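Local coordinates for DUF115 domain-containing protein (Magnetospirillum magneticum AMB-1, PDB 5MU5) that probably transfers sugars to flagellin as a Maf-family glycosyltransferase and is involved in the formation of bacterial flagella, at residues A[249-252]-A[253-257]; A[640-643]-A[644-648]. One frame throughout, in Å; residues are numbered along the deposited sequence.

Interaction 1 (A[249-252]-A[253-257]); sequences TRAS and YKNMR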
ATOM      1  N   THR A 249      14.918  10.467  -3.950  1.00 40.14           N
ATOM      2  CA  THR A 249      14.994  11.886  -4.214  1.00 41.06           C
ATOM      3  C   THR A 249      16.371  12.252  -4.776  1.00 40.74           C
ATOM      4  O   THR A 249      16.452  13.120  -5.643  1.00 41.76           O
ATOM      5  CB  THR A 249      14.639  12.702  -2.945  1.00 41.97           C
ATOM      6  OG1 THR A 249      13.261  12.517  -2.633  1.00 43.06           O
ATOM      7  CG2 THR A 249      14.868  14.171  -3.134  1.00 45.30           C
ATOM      8  N   ARG A 250      17.438  11.604  -4.306  1.00 37.19           N
ATOM      9  CA  ARG A 250      18.773  11.849  -4.869  1.00 38.64           C
ATOM     10  C   ARG A 250      18.837  11.395  -6.343  1.00 38.98           C
ATOM     11  O   ARG A 250      19.321  12.118  -7.210  1.00 37.22           O
ATOM     12  CB  ARG A 250      19.850  11.127  -4.080  1.00 39.28           C
ATOM     13  CG  ARG A 250      21.262  11.367  -4.590  1.00 41.81           C
ATOM     14  CD  ARG A 250      22.194  10.253  -4.158  1.00 42.94           C
ATOM     15  NE  ARG A 250      21.918   9.043  -4.925  1.00 44.96           N
ATOM     16  CZ  ARG A 250      22.435   8.776  -6.123  1.00 45.62           C
ATOM     17  NH1 ARG A 250      23.285   9.614  -6.701  1.00 46.34           N
ATOM     18  NH2 ARG A 250      22.090   7.659  -6.741  1.00 47.73           N
ATOM     19  N   ALA A 251      18.341  10.198  -6.614  1.00 38.29           N
ATOM     20  CA  ALA A 251      18.300   9.685  -7.985  1.00 39.32           C
ATOM     21  C   ALA A 251      17.556  10.668  -8.878  1.00 38.70           C
ATOM     22  O   ALA A 251      18.061  11.083  -9.907  1.00 37.91           O
ATOM     23  CB  ALA A 251      17.625   8.307  -8.034  1.00 38.45           C
ATOM     24  N   SER A 252      16.360  11.053  -8.456  1.00 39.47           N
ATOM     25  CA  SER A 252      15.517  11.935  -9.250  1.00 39.87           C
ATOM     26  C   SER A 252      16.175  13.291  -9.437  1.00 40.32           C
ATOM     27  O   SER A 252      16.145  13.842 -10.528  1.00 40.92           O
ATOM     28  CB  SER A 252      14.144  12.085  -8.605  1.00 41.01           C
ATOM     29  OG  SER A 252      13.263  12.779  -9.481  1.00 44.65           O
ATOM     30  N   TYR A 253      16.770  13.808  -8.371  1.00 40.03           N
ATOM     31  CA  TYR A 253      17.473  15.078  -8.414  1.00 42.48           C
ATOM     32  C   TYR A 253      18.540  15.012  -9.505  1.00 43.98           C
ATOM     33  O   TYR A 253      18.573  15.854 -10.383  1.00 42.26           O
ATOM     34  CB  TYR A 253      18.121  15.367  -7.058  1.00 42.60           C
ATOM     35  CG  TYR A 253      18.982  16.611  -6.988  1.00 44.37           C
ATOM     36  CD1 TYR A 253      20.242  16.646  -7.583  1.00 44.87           C
ATOM     37  CD2 TYR A 253      18.556  17.738  -6.284  1.00 42.82           C
ATOM     38  CE1 TYR A 253      21.030  17.773  -7.509  1.00 45.17           C
ATOM     39  CE2 TYR A 253      19.344  18.863  -6.207  1.00 44.99           C
ATOM     40  CZ  TYR A 253      20.580  18.867  -6.827  1.00 46.14           C
ATOM     41  OH  TYR A 253      21.385  19.970  -6.746  1.00 50.87           O
ATOM     42  N   LYS A 254      19.384  13.986  -9.461  1.00 45.32           N
ATOM     43  CA  LYS A 254      20.488  13.866 -10.415  1.00 46.92           C
ATOM     44  C   LYS A 254      19.996  13.598 -11.818  1.00 44.62           C
ATOM     45  O   LYS A 254      20.581  14.061 -12.764  1.00 43.50           O
ATOM     46  CB  LYS A 254      21.432  12.745 -10.020  1.00 48.48           C
ATOM     47  CG  LYS A 254      22.050  12.911  -8.656  1.00 49.79           C
ATOM     48  CD  LYS A 254      22.981  14.085  -8.579  1.00 50.94           C
ATOM     49  CE  LYS A 254      24.249  13.793  -9.346  1.00 53.00           C
ATOM     50  NZ  LYS A 254      25.204  14.909  -9.175  1.00 56.99           N
ATOM     51  N   ASN A 255      18.930  12.827 -11.946  1.00 44.53           N
ATOM     52  CA  ASN A 255      18.371  12.549 -13.252  1.00 44.73           C
ATOM     53  C   ASN A 255      17.839  13.791 -13.956  1.00 46.23           C
ATOM     54  O   ASN A 255      17.868  13.861 -15.170  1.00 47.61           O
ATOM     55  CB  ASN A 255      17.246  11.527 -13.133  1.00 44.89           C
ATOM     56  CG  ASN A 255      17.759  10.109 -13.026  1.00 45.17           C
ATOM     57  OD1 ASN A 255      18.824   9.797 -13.551  1.00 42.45           O
ATOM     58  ND2 ASN A 255      16.993   9.235 -12.364  1.00 42.58           N
ATOM     59  N   MET A 256      17.347  14.760 -13.199  1.00 47.44           N
ATOM     60  CA  MET A 256      16.692  15.913 -13.795  1.00 49.11           C
ATOM     61  C   MET A 256      17.476  17.200 -13.796  1.00 48.00           C
ATOM     62  O   MET A 256      17.089  18.128 -14.484  1.00 49.44           O
ATOM     63  CB  MET A 256      15.387  16.149 -13.070  1.00 49.66           C
ATOM     64  CG  MET A 256      14.362  15.084 -13.378  1.00 52.05           C
ATOM     65  SD  MET A 256      12.979  15.327 -12.292  1.00 57.99           S
ATOM     66  CE  MET A 256      12.336  16.897 -12.910  1.00 56.37           C
ATOM     67  N   ARG A 257      18.544  17.243 -13.009  1.00 51.36           N
ATOM     68  CA  ARG A 257      19.385  18.413 -12.835  1.00 55.05           C
ATOM     69  C   ARG A 257      19.913  18.954 -14.162  1.00 59.63           C
ATOM     70  O   ARG A 257      19.684  20.109 -14.488  1.00 58.85           O
ATOM     71  CB  ARG A 257      20.583  18.049 -11.942  1.00 54.28           C
ATOM     72  CG  ARG A 257      21.523  19.200 -11.607  1.00 56.06           C
ATOM     73  CD  ARG A 257      20.846  20.157 -10.646  1.00 57.38           C
ATOM     74  NE  ARG A 257      21.602  21.377 -10.456  1.00 62.59           N
ATOM     75  CZ  ARG A 257      21.554  22.434 -11.264  1.00 66.62           C
ATOM     76  NH1 ARG A 257      20.791  22.435 -12.354  1.00 66.79           N
ATOM     77  NH2 ARG A 257      22.289  23.500 -10.979  1.00 72.25           N
TER

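Interaction 2 (A[640-643]-A[644-648]); sequences VEWY and FDNIE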
ATOM      1  N   VAL A 640      19.008  14.668   7.727  1.00 43.25           N
ATOM      2  CA  VAL A 640      18.279  15.401   6.708  1.00 44.16           C
ATOM      3  C   VAL A 640      19.064  16.626   6.247  1.00 46.79           C
ATOM      4  O   VAL A 640      19.183  16.861   5.039  1.00 45.67           O
ATOM      5  CB  VAL A 640      16.871  15.785   7.222  1.00 43.08           C
ATOM      6  CG1 VAL A 640      16.243  16.906   6.403  1.00 42.14           C
ATOM      7  CG2 VAL A 640      15.969  14.557   7.224  1.00 41.40           C
ATOM      8  N   GLU A 641      19.594  17.387   7.207  1.00 46.83           N
ATOM      9  CA  GLU A 641      20.331  18.614   6.913  1.00 49.96           C
ATOM     10  C   GLU A 641      21.635  18.319   6.194  1.00 49.79           C
ATOM     11  O   GLU A 641      21.999  19.004   5.244  1.00 49.81           O
ATOM     12  CB  GLU A 641      20.597  19.410   8.195  1.00 52.91           C
ATOM     13  CG  GLU A 641      19.336  20.052   8.764  1.00 55.16           C
ATOM     14  CD  GLU A 641      19.538  20.678  10.143  1.00 61.14           C
ATOM     15  OE1 GLU A 641      20.636  20.540  10.736  1.00 64.16           O
ATOM     16  OE2 GLU A 641      18.573  21.295  10.653  1.00 66.00           O
ATOM     17  N   TRP A 642      22.338  17.302   6.666  1.00 49.18           N
ATOM     18  CA  TRP A 642      23.535  16.819   5.991  1.00 49.08           C
ATOM     19  C   TRP A 642      23.236  16.315   4.567  1.00 48.27           C
ATOM     20  O   TRP A 642      24.007  16.556   3.641  1.00 48.52           O
ATOM     21  CB  TRP A 642      24.142  15.696   6.826  1.00 49.87           C
ATOM     22  CG  TRP A 642      25.195  14.909   6.142  1.00 52.21           C
ATOM     23  CD1 TRP A 642      26.505  15.239   6.024  1.00 53.16           C
ATOM     24  CD2 TRP A 642      25.039  13.629   5.506  1.00 52.42           C
ATOM     25  NE1 TRP A 642      27.179  14.254   5.341  1.00 55.40           N
ATOM     26  CE2 TRP A 642      26.300  13.258   5.005  1.00 53.05           C
ATOM     27  CE3 TRP A 642      23.951  12.768   5.301  1.00 51.60           C
ATOM     28  CZ2 TRP A 642      26.515  12.056   4.322  1.00 51.98           C
ATOM     29  CZ3 TRP A 642      24.163  11.577   4.612  1.00 51.03           C
ATOM     30  CH2 TRP A 642      25.440  11.236   4.133  1.00 52.49           C
ATOM     31  N   TYR A 643      22.118  15.606   4.404  1.00 46.67           N
ATOM     32  CA  TYR A 643      21.749  15.031   3.113  1.00 46.03           C
ATOM     33  C   TYR A 643      21.440  16.088   2.078  1.00 47.49           C
ATOM     34  O   TYR A 643      21.923  15.995   0.955  1.00 48.56           O
ATOM     35  CB  TYR A 643      20.549  14.100   3.261  1.00 45.95           C
ATOM     36  CG  TYR A 643      19.817  13.793   1.987  1.00 42.82           C
ATOM     37  CD1 TYR A 643      20.266  12.813   1.127  1.00 43.59           C
ATOM     38  CD2 TYR A 643      18.657  14.473   1.658  1.00 43.07           C
ATOM     39  CE1 TYR A 643      19.584  12.528  -0.048  1.00 44.00           C
ATOM     40  CE2 TYR A 643      17.956  14.180   0.501  1.00 41.88           C
ATOM     41  CZ  TYR A 643      18.424  13.213  -0.356  1.00 42.61           C
ATOM     42  OH  TYR A 643      17.728  12.922  -1.518  1.00 41.49           O
ATOM     43  N   PHE A 644      20.629  17.072   2.451  1.00 46.70           N
ATOM     44  CA  PHE A 644      20.291  18.149   1.538  1.00 49.22           C
ATOM     45  C   PHE A 644      21.498  19.020   1.192  1.00 53.96           C
ATOM     46  O   PHE A 644      21.592  19.508   0.063  1.00 53.68           O
ATOM     47  CB  PHE A 644      19.085  18.968   2.023  1.00 47.21           C
ATOM     48  CG  PHE A 644      17.770  18.316   1.693  1.00 45.59           C
ATOM     49  CD1 PHE A 644      17.248  18.408   0.422  1.00 43.54           C
ATOM     50  CD2 PHE A 644      17.094  17.560   2.638  1.00 44.98           C
ATOM     51  CE1 PHE A 644      16.059  17.774   0.101  1.00 44.65           C
ATOM     52  CE2 PHE A 644      15.907  16.929   2.326  1.00 43.67           C
ATOM     53  CZ  PHE A 644      15.385  17.034   1.057  1.00 44.86           C
ATOM     54  N   ASP A 645      22.420  19.198   2.136  1.00 57.51           N
ATOM     55  CA  ASP A 645      23.662  19.911   1.845  1.00 61.99           C
ATOM     56  C   ASP A 645      24.546  19.192   0.814  1.00 60.44           C
ATOM     57  O   ASP A 645      25.250  19.845   0.072  1.00 61.69           O
ATOM     58  CB  ASP A 645      24.475  20.138   3.123  1.00 67.58           C
ATOM     59  CG  ASP A 645      23.942  21.286   3.963  1.00 72.48           C
ATOM     60  OD1 ASP A 645      23.193  22.129   3.431  1.00 81.00           O
ATOM     61  OD2 ASP A 645      24.274  21.354   5.162  1.00 78.76           O
ATOM     62  N   ASN A 646      24.482  17.863   0.754  1.00 58.00           N
ATOM     63  CA  ASN A 646      25.368  17.078  -0.103  1.00 57.40           C
ATOM     64  C   ASN A 646      24.693  16.258  -1.190  1.00 55.29           C
ATOM     65  O   ASN A 646      25.332  15.377  -1.789  1.00 48.64           O
ATOM     66  CB  ASN A 646      26.142  16.098   0.779  1.00 60.21           C
ATOM     67  CG  ASN A 646      27.010  16.795   1.783  1.00 61.19           C
ATOM     68  OD1 ASN A 646      26.964  16.494   2.970  1.00 65.15           O
ATOM     69  ND2 ASN A 646      27.787  17.753   1.320  1.00 65.62           N
ATOM     70  N   ILE A 647      23.417  16.540  -1.443  1.00 54.07           N
ATOM     71  CA  ILE A 647      22.621  15.737  -2.373  1.00 53.08           C
ATOM     72  C   ILE A 647      23.291  15.589  -3.757  1.00 55.48           C
ATOM     73  O   ILE A 647      23.267  14.506  -4.355  1.00 55.79           O
ATOM     74  CB  ILE A 647      21.158  16.255  -2.452  1.00 50.34           C
ATOM     75  CG1 ILE A 647      20.294  15.270  -3.236  1.00 49.57           C
ATOM     76  CG2 ILE A 647      21.083  17.650  -3.055  1.00 52.32           C
ATOM     77  CD1 ILE A 647      18.804  15.479  -3.047  1.00 48.61           C
ATOM     78  N   GLU A 648      23.938  16.657  -4.219  1.00 55.86           N
ATOM     79  CA  GLU A 648      24.580  16.691  -5.531  1.00 60.31           C
ATOM     80  C   GLU A 648      25.925  15.952  -5.533  1.00 59.31           C
ATOM     81  O   GLU A 648      26.315  15.338  -6.534  1.00 57.51           O
ATOM     82  CB  GLU A 648      24.789  18.161  -5.945  1.00 65.08           C
ATOM     83  CG  GLU A 648      24.890  18.410  -7.444  1.00 71.24           C
ATOM     84  CD  GLU A 648      24.643  19.872  -7.801  1.00 75.99           C
ATOM     85  OE1 GLU A 648      25.523  20.715  -7.538  1.00 85.95           O
ATOM     86  OE2 GLU A 648      23.563  20.189  -8.342  1.00 77.16           O
TER

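Interaction 1 (A[249-252]-A[253-257])
Tyr253, Lys254, Asn255 and Met256 each give their backbone N-H to the carbonyl four residues earlier, on Thr249, Arg250, Ala251 and Ser252, and so 249-252 and 253-257 are successive turns of one helix, 242-257. The ladder starts regular: Tyr253 N lies 2.8 Å from Thr249 O, and the bond from Lys254 N to Arg250 O is nearly straight (168° at the hydrogen). It has slackened by Met256, whose N is 3.1 Å from Ser252 O with a bend to 135°, and Tyr253 O accepts from both Met256 N and Arg257 N, mixing i to i+3 with i to i+4 bonding.

One turn apart on the same flank, Arg250 and Lys254 cross obliquely. The arginine runs out extended and then folds at chi3 (73°), which brings NH1 to 4.0 Å from Lys254 CG, while that same CG sits 3.2 Å from Arg250 O. The charged ends part company: Arg250 NE makes a salt bridge to Glu247, and Lys254 NZ hydrogen-bonds to the backbone O of Glu648. With Arg250 NH1 and Lys254 NZ 6.2 Å apart, Glu247 probably eases any repulsion between them.

In the fold, both segments fall in the MptE-like region, and the helix lies beside the loop following strand 346-350 of a largely parallel sheet. Asn255 faces that loop. Its CG rests 3.3 Å from Ala251 O, and ND2 hydrogen-bonds to the carbonyls of Asn351 and Val353, which fix the rotation of the buried amide. Next to it Ser252 OG bonds to Asn351 ND2 and lies 3.8 Å from Met256 SD, the short side chain pointing across the methionine chain rather than along it; both pack on Phe378 of helix 373-378.

Interaction 2 (A[640-643]-A[644-648])
Val640 O receives Phe644 N at 3.0 Å and Glu641 O receives Asp645 N in the usual helical way, but Asn646 N divides itself, bonding to Tyr643 O at 3.2 Å from above the carbonyl plane and weakly to Trp642 O. Adjacent in sequence, Tyr643 and Phe644 form a T-shaped pair. The tyrosine presents its edge to the phenylalanine face, with centroids 4.9 Å apart and planes at 81°, and Tyr643 CD2 stands 3.6 Å above the plane of the Phe644 ring, offset toward the rim. Tyr643 holds CG anti to its own N (chi1 162°), which swings the ring forward along the helix until Tyr643 CZ meets Ile647 CD1 at 3.5 Å. The Phe644 ring also lies side by side with Val640, and Val640 CG1 is 3.9 Å from Phe644 CD2. With an alanine in place of Tyr643, Phe644 would probably lose the edge against its face, Ile647 CD1 its aromatic neighbour, and Met246 O the weak hydrogen bond from the hydroxyl. On another flank the Asn646 side chain crosses over one face of the Trp642 indole at about a right angle. Phe644 continues onto Trp546, Pro547 and Ile550 of helix 546-564, and Trp642 onto helix 653-661: mixed aromatic and aliphatic packing between helices, as expected inside a helical bundle, here the Maf helical bundle domain.

Overall arrangement
From the N terminus, the chain first makes interaction 1 within helix 242-257, its residues in the MptE-like region, and some 380 residues later interaction 2 at the end of helix 618-646, in the helical bundle region. Both are local, in series, closing no long loop and neither nesting nor crossing. Folding brings the centres of interactions 1 and 2 about 13 Å apart. Glu648 joins them, its OE2 taking a probable hydrogen bond from Tyr253 OH (2.7 Å) and a salt bridge from Arg257 NE. Tyr643 OH packs against Thr249 and Arg250. The end of helix 618-646, the turn after it and helix 242-257 thus join the bundle to the MptE-like region with its large, mostly parallel sheet.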